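Local atomic coordinates of 3',5'-nucleoside bisphosphate phosphatase (Chromobacterium violaceum, PDB entry 2YB1), a protein that hydrolyses nucleoside 3',5'-bisphosphates to the nucleoside 5'-phosphate and orthophosphate, using three bound manganese ions. Residues L226-M229 with H230-A233. Numbering follows the deposited sequence.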
ATOM      1  N   LEU A 226      -1.186  12.851  14.400  1.00 15.12           N
ATOM      2  CA  LEU A 226      -1.132  14.248  13.998  1.00 18.05           C
ATOM      3  C   LEU A 226       0.302  14.758  14.039  1.00 14.51           C
ATOM      4  O   LEU A 226       0.693  15.570  13.189  1.00 12.78           O
ATOM      5  CB  LEU A 226      -2.047  15.117  14.868  1.00 22.68           C
ATOM      6  CG  LEU A 226      -3.547  14.887  14.644  1.00 26.63           C
ATOM      7  CD1 LEU A 226      -4.375  15.788  15.550  1.00 28.52           C
ATOM      8  CD2 LEU A 226      -3.930  15.085  13.170  1.00 26.13           C
ATOM      9  N   ASP A 227       1.081  14.293  15.018  1.00 13.13           N
ATOM     10  CA  ASP A 227       2.506  14.640  15.074  1.00 16.35           C
ATOM     11  C   ASP A 227       3.242  14.119  13.847  1.00 12.02           C
ATOM     12  O   ASP A 227       4.121  14.801  13.319  1.00 10.01           O
ATOM     13  CB  ASP A 227       3.188  14.115  16.342  1.00 22.45           C
ATOM     14  CG  ASP A 227       2.814  14.913  17.582  1.00 28.80           C
ATOM     15  OD1 ASP A 227       2.282  16.035  17.431  1.00 30.06           O
ATOM     16  OD2 ASP A 227       3.060  14.419  18.706  1.00 30.80           O
ATOM     17  N   ASP A 228       2.892  12.909  13.408  1.00  9.42           N
ATOM     18  CA  ASP A 228       3.476  12.351  12.182  1.00  9.29           C
ATOM     19  C   ASP A 228       3.171  13.257  10.998  1.00  7.87           C
ATOM     20  O   ASP A 228       4.051  13.545  10.192  1.00  7.57           O
ATOM     21  CB  ASP A 228       2.949  10.942  11.875  1.00 10.68           C
ATOM     22  CG  ASP A 228       3.487   9.870  12.828  1.00 15.13           C
ATOM     23  OD1 ASP A 228       4.627   9.992  13.320  1.00 15.37           O
ATOM     24  OD2 ASP A 228       2.757   8.890  13.082  1.00 13.53           O
ATOM     25  N   MET A 229       1.914  13.691  10.875  1.00  8.16           N
ATOM     26  CA  MET A 229       1.528  14.542   9.754  1.00  8.76           C
ATOM     27  C   MET A 229       2.358  15.806   9.745  1.00  9.80           C
ATOM     28  O   MET A 229       2.847  16.227   8.700  1.00  7.99           O
ATOM     29  CB  MET A 229       0.054  14.935   9.825  1.00  8.49           C
ATOM     30  CG  MET A 229      -0.915  13.771   9.806  1.00 11.26           C
ATOM     31  SD  MET A 229      -2.591  14.391   9.559  1.00 27.28           S
ATOM     32  CE  MET A 229      -2.335  15.413   8.122  1.00  4.71           C
ATOM     33  N   HIS A 230       2.494  16.427  10.914  1.00  9.15           N
ATOM     34  CA  HIS A 230       3.291  17.643  11.035  1.00 12.51           C
ATOM     35  C   HIS A 230       4.745  17.403  10.613  1.00 10.64           C
ATOM     36  O   HIS A 230       5.317  18.159   9.831  1.00 10.25           O
ATOM     37  CB  HIS A 230       3.225  18.157  12.481  1.00 17.53           C
ATOM     38  CG  HIS A 230       4.121  19.324  12.757  1.00 22.52           C
ATOM     39  ND1 HIS A 230       3.741  20.629  12.523  1.00 24.84           N
ATOM     40  CD2 HIS A 230       5.378  19.384  13.258  1.00 24.07           C
ATOM     41  CE1 HIS A 230       4.725  21.441  12.866  1.00 24.02           C
ATOM     42  NE2 HIS A 230       5.729  20.711  13.317  1.00 25.13           N
ATOM     43  N   LYS A 231       5.338  16.341  11.143  1.00 11.00           N
ATOM     44  CA  LYS A 231       6.742  16.033  10.901  1.00 11.56           C
ATOM     45  C   LYS A 231       7.016  15.711   9.430  1.00  8.89           C
ATOM     46  O   LYS A 231       7.960  16.218   8.838  1.00  6.95           O
ATOM     47  CB  LYS A 231       7.168  14.870  11.796  1.00 16.47           C
ATOM     48  CG  LYS A 231       8.615  14.509  11.682  1.00 20.81           C
ATOM     49  CD  LYS A 231       8.990  13.498  12.750  1.00 24.68           C
ATOM     50  CE  LYS A 231       8.251  12.195  12.574  1.00 26.33           C
ATOM     51  NZ  LYS A 231       8.672  11.229  13.633  1.00 28.17           N
ATOM     52  N   PHE A 232       6.174  14.887   8.825  1.00  8.36           N
ATOM     53  CA  PHE A 232       6.394  14.536   7.419  1.00  7.18           C
ATOM     54  C   PHE A 232       6.015  15.649   6.422  1.00  6.69           C
ATOM     55  O   PHE A 232       6.618  15.751   5.342  1.00  4.32           O
ATOM     56  CB  PHE A 232       5.810  13.149   7.110  1.00  7.65           C
ATOM     57  CG  PHE A 232       6.498  12.067   7.876  1.00  9.14           C
ATOM     58  CD1 PHE A 232       7.788  11.689   7.536  1.00  9.93           C
ATOM     59  CD2 PHE A 232       5.906  11.492   8.991  1.00 10.78           C
ATOM     60  CE1 PHE A 232       8.461  10.725   8.269  1.00 10.91           C
ATOM     61  CE2 PHE A 232       6.565  10.520   9.722  1.00  9.99           C
ATOM     62  CZ  PHE A 232       7.848  10.139   9.366  1.00  8.74           C
ATOM     63  N   ALA A 233       5.072  16.512   6.801  1.00  5.45           N
ATOM     64  CA  ALA A 233       4.827  17.737   6.035  1.00  5.70           C
ATOM     65  C   ALA A 233       6.098  18.592   5.899  1.00  6.46           C
ATOM     66  O   ALA A 233       6.372  19.143   4.830  1.00  8.47           O
ATOM     67  CB  ALA A 233       3.703  18.558   6.669  1.00  4.70           C
TER
HETATM   68  O   HOH W   1       5.827  11.858  14.945  1.00 24.73           O
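Asp228 O takes a nearly straight hydrogen bond from Phe232 N at 2.9 Å (N-H...O angle 171°) and also lies close to the Phe232 ring, which approaches it obliquely with CD2 3.0 Å from the same oxygen. At both Asp228 and Phe232 CG sits opposite the carbonyl carbon, which sends carboxylate and ring out side by side in the same direction, their planes 48° apart and Asp228 OD1 4.1 Å from Phe232 CE2. This is the first part of helix 226-239, the beta-alpha-beta crossover between strands 216-221 and 242-246 of this PHP-family fold. The carboxylate is divided between two tasks: OD2 accepts a bond from Ser225 N, just ahead of the helix, while OD1 faces Lys231. Lys231 NZ stays 4.2 Å from Asp228 OD1, too far for a salt bridge; a water donates to Asp228 OD1 at 2.8 Å and weakly accepts from Lys231 NZ, and a bend at chi3 (64°) turns the lysine end toward it. Met229 and Ala233, joined by the bond from Ala233 N to Met229 O, form the helix's inner face against strand 216-221, whereas Phe232 lies against His224 and Pro192.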